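Local coordinates for protein Exo-1,3/1,4-beta-glucanase (Pseudoalteromonas sp., PDB 3RRX) that probably hydrolyses beta-1,3- and beta-1,4-linked glucans from the chain end, as an exo-acting glycoside hydrolase of family 3 that carries a bound calcium ion, at residues A[168-173]-A[589-594]; A[532-537]-A[582-587]. The protein carries 1 engineered substitution. All coordinates share one frame; numbering follows the deposited sequence.

Contact 1: residues A[168-173]-A[589-594]. With CA (calcium ion), chain B.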
ATOM      1  N   ASP A 168      -2.488 -14.915  -8.094  1.00 14.53           N
ATOM      2  CA  ASP A 168      -2.461 -16.083  -7.208  1.00 15.62           C
ATOM      3  C   ASP A 168      -2.476 -15.577  -5.769  1.00 14.57           C
ATOM      4  O   ASP A 168      -1.497 -14.985  -5.307  1.00 13.01           O
ATOM      5  CB  ASP A 168      -1.204 -16.929  -7.474  1.00 18.44           C
ATOM      6  CG  ASP A 168      -1.230 -18.285  -6.757  1.00 19.67           C
ATOM      7  OD1 ASP A 168      -1.702 -18.370  -5.601  1.00 15.20           O
ATOM      8  OD2 ASP A 168      -0.768 -19.274  -7.358  1.00 20.79           O
ATOM      9  N   ASP A 169      -3.590 -15.803  -5.070  1.00 14.76           N
ATOM     10  CA  ASP A 169      -3.815 -15.195  -3.755  1.00 13.81           C
ATOM     11  C   ASP A 169      -2.955 -15.785  -2.646  1.00 14.18           C
ATOM     12  O   ASP A 169      -3.008 -15.326  -1.512  1.00 15.39           O
ATOM     13  CB  ASP A 169      -5.294 -15.276  -3.356  1.00 15.32           C
ATOM     14  CG  ASP A 169      -6.186 -14.496  -4.289  1.00 17.60           C
ATOM     15  OD1 ASP A 169      -5.655 -13.633  -5.025  1.00 17.45           O
ATOM     16  OD2 ASP A 169      -7.412 -14.745  -4.290  1.00 16.99           O
ATOM     17  N   ARG A 170      -2.147 -16.785  -2.965  1.00 12.42           N
ATOM     18  CA  ARG A 170      -1.216 -17.312  -1.966  1.00 14.48           C
ATOM     19  C   ARG A 170      -0.128 -16.298  -1.581  1.00 15.25           C
ATOM     20  O   ARG A 170       0.503 -16.421  -0.529  1.00 12.22           O
ATOM     21  CB  ARG A 170      -0.582 -18.607  -2.467  1.00 14.76           C
ATOM     22  CG  ARG A 170      -1.558 -19.804  -2.430  1.00 19.83           C
ATOM     23  CD  ARG A 170      -0.930 -21.055  -3.031  1.00 20.18           C
ATOM     24  NE  ARG A 170      -0.926 -21.040  -4.490  1.00 20.86           N
ATOM     25  CZ  ARG A 170      -0.573 -22.080  -5.245  1.00 23.94           C
ATOM     26  NH1 ARG A 170      -0.198 -23.216  -4.674  1.00 28.19           N
ATOM     27  NH2 ARG A 170      -0.601 -21.991  -6.564  1.00 18.68           N
ATOM     28  N   TRP A 171       0.094 -15.307  -2.437  1.00 10.95           N
ATOM     29  CA  TRP A 171       1.101 -14.267  -2.160  1.00 12.79           C
ATOM     30  C   TRP A 171       0.756 -13.460  -0.913  1.00 12.34           C
ATOM     31  O   TRP A 171      -0.367 -12.978  -0.773  1.00 11.80           O
ATOM     32  CB  TRP A 171       1.176 -13.299  -3.331  1.00 10.65           C
ATOM     33  CG  TRP A 171       2.374 -12.377  -3.331  1.00 15.01           C
ATOM     34  CD1 TRP A 171       3.599 -12.604  -2.765  1.00 11.45           C
ATOM     35  CD2 TRP A 171       2.451 -11.088  -3.953  1.00 12.43           C
ATOM     36  NE1 TRP A 171       4.433 -11.530  -3.001  1.00 13.44           N
ATOM     37  CE2 TRP A 171       3.752 -10.592  -3.734  1.00 10.82           C
ATOM     38  CE3 TRP A 171       1.542 -10.302  -4.673  1.00 12.06           C
ATOM     39  CZ2 TRP A 171       4.167  -9.349  -4.214  1.00 13.68           C
ATOM     40  CZ3 TRP A 171       1.959  -9.074  -5.151  1.00 14.31           C
ATOM     41  CH2 TRP A 171       3.259  -8.605  -4.917  1.00 10.95           C
ATOM     42  N   GLY A 172       1.736 -13.281  -0.033  1.00 11.18           N
ATOM     43  CA  GLY A 172       1.566 -12.469   1.164  1.00 12.75           C
ATOM     44  C   GLY A 172       1.394 -10.973   0.949  1.00 12.28           C
ATOM     45  O   GLY A 172       1.152 -10.234   1.902  1.00 13.01           O
ATOM     46  N   ARG A 173       1.508 -10.512  -0.293  1.00 10.27           N
ATOM     47  CA  ARG A 173       1.262  -9.100  -0.582  1.00 12.10           C
ATOM     48  C   ARG A 173      -0.005  -8.877  -1.406  1.00 12.97           C
ATOM     49  O   ARG A 173      -0.212  -7.806  -1.973  1.00 12.28           O
ATOM     50  CB  ARG A 173       2.483  -8.460  -1.261  1.00 12.18           C
ATOM     51  CG  ARG A 173       3.791  -8.766  -0.531  1.00 12.86           C
ATOM     52  CD  ARG A 173       4.968  -7.888  -1.012  1.00 13.56           C
ATOM     53  NE  ARG A 173       4.810  -6.494  -0.594  1.00 12.16           N
ATOM     54  CZ  ARG A 173       5.753  -5.564  -0.719  1.00 13.69           C
ATOM     55  NH1 ARG A 173       6.934  -5.872  -1.249  1.00 13.79           N
ATOM     56  NH2 ARG A 173       5.512  -4.325  -0.317  1.00 12.37           N
ATOM     57  N   ASP A 589      -8.450 -25.735  -3.470  1.00 20.25           N
ATOM     58  CA  ASP A 589      -7.284 -25.798  -4.353  1.00 24.17           C
ATOM     59  C   ASP A 589      -7.440 -24.983  -5.635  1.00 24.51           C
ATOM     60  O   ASP A 589      -6.743 -25.223  -6.625  1.00 23.97           O
ATOM     61  CB  ASP A 589      -6.922 -27.252  -4.682  1.00 29.13           C
ATOM     62  CG  ASP A 589      -7.962 -27.932  -5.550  1.00 35.60           C
ATOM     63  OD1 ASP A 589      -9.048 -27.348  -5.761  1.00 34.08           O
ATOM     64  OD2 ASP A 589      -7.692 -29.058  -6.022  1.00 41.21           O
ATOM     65  N   GLN A 590      -8.351 -24.014  -5.612  1.00 20.86           N
ATOM     66  CA  GLN A 590      -8.510 -23.087  -6.726  1.00 21.57           C
ATOM     67  C   GLN A 590      -7.540 -21.912  -6.608  1.00 21.91           C
ATOM     68  O   GLN A 590      -7.953 -20.785  -6.313  1.00 19.24           O
ATOM     69  CB  GLN A 590      -9.945 -22.568  -6.786  1.00 21.27           C
ATOM     70  CG  GLN A 590     -10.899 -23.477  -7.518  1.00 21.90           C
ATOM     71  CD  GLN A 590     -12.290 -22.894  -7.604  1.00 20.61           C
ATOM     72  OE1 GLN A 590     -12.795 -22.322  -6.639  1.00 17.58           O
ATOM     73  NE2 GLN A 590     -12.920 -23.034  -8.766  1.00 18.04           N
ATOM     74  N   PHE A 591      -6.261 -22.180  -6.860  1.00 18.34           N
ATOM     75  CA  PHE A 591      -5.189 -21.229  -6.558  1.00 23.94           C
ATOM     76  C   PHE A 591      -5.083 -20.043  -7.509  1.00 25.31           C
ATOM     77  O   PHE A 591      -4.656 -18.964  -7.110  1.00 29.45           O
ATOM     78  CB  PHE A 591      -3.842 -21.945  -6.512  1.00 25.39           C
ATOM     79  CG  PHE A 591      -3.756 -22.989  -5.449  1.00 24.74           C
ATOM     80  CD1 PHE A 591      -3.840 -22.638  -4.112  1.00 23.87           C
ATOM     81  CD2 PHE A 591      -3.601 -24.325  -5.784  1.00 24.94           C
ATOM     82  CE1 PHE A 591      -3.772 -23.604  -3.122  1.00 23.64           C
ATOM     83  CE2 PHE A 591      -3.525 -25.293  -4.804  1.00 26.51           C
ATOM     84  CZ  PHE A 591      -3.611 -24.935  -3.472  1.00 25.17           C
ATOM     85  N   THR A 592      -5.432 -20.249  -8.767  1.00 24.19           N
ATOM     86  CA  THR A 592      -5.345 -19.174  -9.745  1.00 24.50           C
ATOM     87  C   THR A 592      -6.690 -19.001 -10.430  1.00 23.92           C
ATOM     88  O   THR A 592      -6.845 -19.281 -11.607  1.00 33.30           O
ATOM     89  CB  THR A 592      -4.251 -19.438 -10.792  1.00 28.62           C
ATOM     90  OG1 THR A 592      -4.414 -20.755 -11.327  1.00 25.42           O
ATOM     91  CG2 THR A 592      -2.868 -19.314 -10.157  1.00 23.30           C
ATOM     92  N   LEU A 593      -7.660 -18.539  -9.659  1.00 17.60           N
ATOM     93  CA  LEU A 593      -9.021 -18.362 -10.121  1.00 17.49           C
ATOM     94  C   LEU A 593      -9.179 -16.908 -10.518  1.00 19.36           C
ATOM     95  O   LEU A 593      -9.265 -16.062  -9.642  1.00 15.39           O
ATOM     96  CB  LEU A 593      -9.958 -18.668  -8.950  1.00 16.93           C
ATOM     97  CG  LEU A 593     -11.463 -18.495  -9.122  1.00 17.97           C
ATOM     98  CD1 LEU A 593     -12.029 -19.556 -10.072  1.00 16.25           C
ATOM     99  CD2 LEU A 593     -12.123 -18.581  -7.756  1.00 16.39           C
ATOM    100  N   ASN A 594      -9.229 -16.608 -11.816  1.00 17.19           N
ATOM    101  CA  ASN A 594      -9.277 -15.218 -12.274  1.00 18.09           C
ATOM    102  C   ASN A 594     -10.344 -14.960 -13.328  1.00 21.81           C
ATOM    103  O   ASN A 594     -10.631 -15.833 -14.149  1.00 18.30           O
ATOM    104  CB  ASN A 594      -7.902 -14.799 -12.815  1.00 17.05           C
ATOM    105  CG  ASN A 594      -6.835 -14.828 -11.747  1.00 17.76           C
ATOM    106  OD1 ASN A 594      -6.973 -14.171 -10.719  1.00 15.52           O
ATOM    107  ND2 ASN A 594      -5.776 -15.605 -11.966  1.00 14.65           N
TER
HETATM  108 CA    CA B 901      -7.957 -14.414  -8.541  1.00 15.57          CA
HETATM  109  O   HOH W   1      -8.907 -14.582  -6.302  1.00 15.50           O
HETATM  110  O   HOH W   2      -6.013 -13.268  -7.665  1.00 13.46           O
HETATM  111  O   HOH W   3      -6.448 -16.365  -7.964  1.00 23.43           O

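Contact 2: residues A[532-537]-A[582-587]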
ATOM      1  N   GLY A 532      -6.685 -10.370   3.971  1.00  9.65           N
ATOM      2  CA  GLY A 532      -6.023  -9.664   2.889  1.00  9.49           C
ATOM      3  C   GLY A 532      -6.323 -10.264   1.532  1.00 10.48           C
ATOM      4  O   GLY A 532      -5.685  -9.905   0.537  1.00 10.55           O
ATOM      5  N   ARG A 533      -7.287 -11.179   1.479  1.00 11.88           N
ATOM      6  CA  ARG A 533      -7.528 -11.951   0.256  1.00 10.77           C
ATOM      7  C   ARG A 533      -8.726 -12.872   0.470  1.00 10.59           C
ATOM      8  O   ARG A 533      -9.061 -13.204   1.605  1.00 11.74           O
ATOM      9  CB  ARG A 533      -6.299 -12.810  -0.048  1.00 11.11           C
ATOM     10  CG  ARG A 533      -5.855 -13.614   1.181  1.00 11.95           C
ATOM     11  CD  ARG A 533      -4.561 -14.419   0.976  1.00 14.40           C
ATOM     12  NE  ARG A 533      -3.909 -14.651   2.268  1.00 12.85           N
ATOM     13  CZ  ARG A 533      -2.615 -14.920   2.425  1.00 13.56           C
ATOM     14  NH1 ARG A 533      -1.810 -15.002   1.370  1.00 11.56           N
ATOM     15  NH2 ARG A 533      -2.119 -15.086   3.645  1.00 11.04           N
ATOM     16  N   PRO A 534      -9.386 -13.280  -0.620  1.00 11.26           N
ATOM     17  CA  PRO A 534     -10.378 -14.346  -0.450  1.00 11.85           C
ATOM     18  C   PRO A 534      -9.666 -15.582   0.062  1.00 11.12           C
ATOM     19  O   PRO A 534      -8.499 -15.785  -0.284  1.00 12.43           O
ATOM     20  CB  PRO A 534     -10.869 -14.605  -1.883  1.00  9.99           C
ATOM     21  CG  PRO A 534     -10.546 -13.344  -2.642  1.00 13.65           C
ATOM     22  CD  PRO A 534      -9.248 -12.863  -2.024  1.00 11.18           C
ATOM     23  N   LEU A 535     -10.347 -16.383   0.877  1.00 11.74           N
ATOM     24  CA  LEU A 535      -9.813 -17.668   1.328  1.00 11.35           C
ATOM     25  C   LEU A 535     -10.941 -18.689   1.238  1.00 12.54           C
ATOM     26  O   LEU A 535     -12.103 -18.318   1.078  1.00 12.50           O
ATOM     27  CB  LEU A 535      -9.284 -17.588   2.771  1.00  9.51           C
ATOM     28  CG  LEU A 535      -8.038 -16.715   2.998  1.00 11.94           C
ATOM     29  CD1 LEU A 535      -7.726 -16.567   4.502  1.00 12.77           C
ATOM     30  CD2 LEU A 535      -6.846 -17.304   2.242  1.00 10.52           C
ATOM     31  N   TRP A 536     -10.606 -19.966   1.332  1.00 11.31           N
ATOM     32  CA  TRP A 536     -11.646 -20.987   1.281  1.00 12.31           C
ATOM     33  C   TRP A 536     -12.313 -21.065   2.647  1.00 12.35           C
ATOM     34  O   TRP A 536     -11.698 -21.491   3.637  1.00 11.72           O
ATOM     35  CB  TRP A 536     -11.088 -22.339   0.837  1.00 11.30           C
ATOM     36  CG  TRP A 536     -12.177 -23.356   0.561  1.00 14.60           C
ATOM     37  CD1 TRP A 536     -12.984 -23.427  -0.542  1.00 16.54           C
ATOM     38  CD2 TRP A 536     -12.572 -24.432   1.418  1.00 14.94           C
ATOM     39  NE1 TRP A 536     -13.864 -24.485  -0.419  1.00 14.11           N
ATOM     40  CE2 TRP A 536     -13.627 -25.115   0.777  1.00 15.57           C
ATOM     41  CE3 TRP A 536     -12.131 -24.886   2.667  1.00 17.15           C
ATOM     42  CZ2 TRP A 536     -14.239 -26.236   1.338  1.00 16.20           C
ATOM     43  CZ3 TRP A 536     -12.744 -25.993   3.223  1.00 21.38           C
ATOM     44  CH2 TRP A 536     -13.788 -26.656   2.558  1.00 17.23           C
ATOM     45  N   VAL A 537     -13.561 -20.609   2.704  1.00 12.11           N
ATOM     46  CA  VAL A 537     -14.286 -20.506   3.980  1.00 11.68           C
ATOM     47  C   VAL A 537     -15.671 -21.168   3.955  1.00 11.93           C
ATOM     48  O   VAL A 537     -16.580 -20.741   4.670  1.00 12.71           O
ATOM     49  CB  VAL A 537     -14.449 -19.024   4.423  1.00 12.41           C
ATOM     50  CG1 VAL A 537     -13.105 -18.425   4.849  1.00 10.57           C
ATOM     51  CG2 VAL A 537     -15.060 -18.190   3.303  1.00 11.02           C
ATOM     52  N   PHE A 582     -11.579  -9.507  -6.433  1.00 10.53           N
ATOM     53  CA  PHE A 582     -10.857 -10.774  -6.549  1.00 11.34           C
ATOM     54  C   PHE A 582     -11.906 -11.887  -6.532  1.00 12.47           C
ATOM     55  O   PHE A 582     -12.868 -11.816  -5.764  1.00 11.90           O
ATOM     56  CB  PHE A 582      -9.899 -10.987  -5.355  1.00 12.41           C
ATOM     57  CG  PHE A 582      -8.628 -10.162  -5.428  1.00 12.69           C
ATOM     58  CD1 PHE A 582      -7.432 -10.735  -5.850  1.00 13.12           C
ATOM     59  CD2 PHE A 582      -8.640  -8.827  -5.080  1.00 10.62           C
ATOM     60  CE1 PHE A 582      -6.265  -9.980  -5.923  1.00 13.69           C
ATOM     61  CE2 PHE A 582      -7.483  -8.057  -5.138  1.00 10.80           C
ATOM     62  CZ  PHE A 582      -6.289  -8.635  -5.562  1.00  9.29           C
ATOM     63  N   SER A 583     -11.727 -12.909  -7.361  1.00  9.85           N
ATOM     64  CA  SER A 583     -12.688 -14.015  -7.392  1.00 13.13           C
ATOM     65  C   SER A 583     -12.604 -14.856  -6.119  1.00 14.12           C
ATOM     66  O   SER A 583     -11.505 -15.113  -5.612  1.00 12.28           O
ATOM     67  CB  SER A 583     -12.432 -14.900  -8.607  1.00 12.39           C
ATOM     68  OG  SER A 583     -12.530 -14.164  -9.814  1.00 13.38           O
ATOM     69  N   TRP A 584     -13.754 -15.312  -5.625  1.00 12.24           N
ATOM     70  CA  TRP A 584     -13.804 -16.093  -4.387  1.00 12.43           C
ATOM     71  C   TRP A 584     -13.900 -17.592  -4.682  1.00 15.56           C
ATOM     72  O   TRP A 584     -14.783 -18.026  -5.425  1.00 14.02           O
ATOM     73  CB  TRP A 584     -14.995 -15.650  -3.528  1.00 11.18           C
ATOM     74  CG  TRP A 584     -14.800 -15.968  -2.079  1.00 14.68           C
ATOM     75  CD1 TRP A 584     -14.948 -17.190  -1.471  1.00 12.38           C
ATOM     76  CD2 TRP A 584     -14.411 -15.051  -1.054  1.00 10.68           C
ATOM     77  NE1 TRP A 584     -14.674 -17.081  -0.126  1.00 12.31           N
ATOM     78  CE2 TRP A 584     -14.334 -15.777   0.151  1.00 13.11           C
ATOM     79  CE3 TRP A 584     -14.114 -13.681  -1.040  1.00 11.48           C
ATOM     80  CZ2 TRP A 584     -13.985 -15.178   1.358  1.00 11.02           C
ATOM     81  CZ3 TRP A 584     -13.765 -13.090   0.151  1.00 11.91           C
ATOM     82  CH2 TRP A 584     -13.699 -13.837   1.340  1.00 14.72           C
ATOM     83  N   PRO A 585     -12.980 -18.388  -4.106  1.00 12.87           N
ATOM     84  CA  PRO A 585     -12.844 -19.812  -4.433  1.00 15.27           C
ATOM     85  C   PRO A 585     -13.944 -20.704  -3.839  1.00 14.93           C
ATOM     86  O   PRO A 585     -14.385 -20.496  -2.712  1.00 14.82           O
ATOM     87  CB  PRO A 585     -11.486 -20.179  -3.822  1.00 13.73           C
ATOM     88  CG  PRO A 585     -11.362 -19.227  -2.632  1.00 14.77           C
ATOM     89  CD  PRO A 585     -11.962 -17.938  -3.134  1.00 14.87           C
ATOM     90  N   LYS A 586     -14.358 -21.701  -4.617  1.00 14.30           N
ATOM     91  CA  LYS A 586     -15.346 -22.697  -4.197  1.00 14.80           C
ATOM     92  C   LYS A 586     -14.673 -23.948  -3.625  1.00 17.32           C
ATOM     93  O   LYS A 586     -15.264 -24.676  -2.830  1.00 15.78           O
ATOM     94  CB  LYS A 586     -16.195 -23.070  -5.415  1.00 19.61           C
ATOM     95  CG  LYS A 586     -17.158 -24.212  -5.232  1.00 26.31           C
ATOM     96  CD  LYS A 586     -17.818 -24.528  -6.572  1.00 27.61           C
ATOM     97  CE  LYS A 586     -18.695 -23.376  -7.038  1.00 30.61           C
ATOM     98  NZ  LYS A 586     -19.468 -23.715  -8.273  1.00 36.10           N
ATOM     99  N   TYR A 587     -13.434 -24.193  -4.041  1.00 15.04           N
ATOM    100  CA  TYR A 587     -12.679 -25.361  -3.604  1.00 17.26           C
ATOM    101  C   TYR A 587     -11.370 -24.896  -2.997  1.00 17.86           C
ATOM    102  O   TYR A 587     -10.863 -23.842  -3.360  1.00 17.67           O
ATOM    103  CB  TYR A 587     -12.388 -26.288  -4.788  1.00 17.09           C
ATOM    104  CG  TYR A 587     -13.623 -26.722  -5.542  1.00 18.48           C
ATOM    105  CD1 TYR A 587     -14.502 -27.646  -4.994  1.00 23.03           C
ATOM    106  CD2 TYR A 587     -13.903 -26.221  -6.810  1.00 25.48           C
ATOM    107  CE1 TYR A 587     -15.632 -28.053  -5.677  1.00 24.70           C
ATOM    108  CE2 TYR A 587     -15.034 -26.623  -7.505  1.00 27.44           C
ATOM    109  CZ  TYR A 587     -15.893 -27.541  -6.929  1.00 31.34           C
ATOM    110  OH  TYR A 587     -17.021 -27.950  -7.602  1.00 41.62           O
TER
HETATM  111  O   HOH W   4     -15.066 -20.232   0.201  1.00 10.31           O

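Contact 1: residues A[168-173]-A[589-594]
The guanidinium of R170 lies flat on the ring of F591, the two planes 12° apart and CZ 3.7 Å from the ring centroid, the geometry of a cation-pi stack. NH1 stands over the middle of the ring, while NH2 reaches back over F591 CB; the opposite face of the ring has D589 CA offset toward its rim. At the edge of the guanidinium, in its plane, sits the carboxylate of D168, gripped side-on: NE donates to OD1 at 171° and NH2 to OD2 at 2.8 Å, each oxygen using its syn lone pair. D168 OD1 also takes the backbone N of R170 on its anti side, closing an Asx turn inside the type I turn D168-W171. A bend at chi3 (-78°) folds the arginine back to its own carboxylate, and this bidentate salt bridge restrains the rotation of the stacked plane. Replacing R170 by an alanine would probably leave D168 without its charge partner and strip the cation from one face of F591. T592 CG2 packs 3.5 Å from D168 OD2.

No direct hydrogen bond joins 168-173 to 589-594; calcium and water make the polar link. L593 O and N594 OD1 each bind the calcium ion at 2.4 Å, and E180 adds a third protein ligand. Three waters complete the observed shell: D169 receives one on each carboxylate oxygen, making it a second-shell residue, and the third donates to F591 O at 3.3 Å. The contact thus ties the loop between strand 157-162 and helix 182-197, in the N-terminal barrel region, to the loop following helix 558-564 in the C-terminal family region.

Contact 2: residues A[532-537]-A[582-587]
P534 lies over one face of the W584 indole, its CA 3.7 Å from the centroid of the six-membered ring and 13° off the normal, a CH-pi contact in the alpha/beta domain with the six-stranded mixed sheet, where the loop between strand 525-530 and helix 538-542 packs on the loop after helix 558-564. The proline CB sits above the same face toward the rim and also meets P585 CD, while its CG packs on F582 CB, the two side chains crossing at about a right angle. V537 comes to W584 differently: its CG2 meets the indole edge, near the ring plane, 3.7 Å from CZ2. With CG of W584 anti to the backbone N (chi1 -157°), the indole reaches across to both residues and lies against strands 525-530 and 546-551. In the second tryptophan, W536 CD1 approaches Y587 C at 3.3 Å. Water 4 bridges the backbones, accepting from V537 N at 2.9 Å and donating to P585 O, with a weak bond from W584 NE1. The single direct hydrogen bond runs from W536 NE1 to K586 O, 2.8 Å: the oxygen lies in the indole plane, but the donor stands 61° out of the carbonyl plane.

Contact 2 is nested along the chain inside the loop closed by contact 1: the order is 168-173, 532-537, 582-587, 589-594, and the centres are about 8 Å apart. The two share the long loop after helix 558-564, whose earlier part packs on 532-537 within the C-terminal region, next to the crossing that its later part makes to the barrel in contact 1. Two bonds connect these layers: R533 NH1 probably donates to D169 O, 3.1 Å, and S583 OG, also bonded to Y600 OH, meets OE2 of the calcium ligand E180. The arrangement is consistent with holding the N-terminal barrel and C-terminal family 3 regions in a fixed relative position.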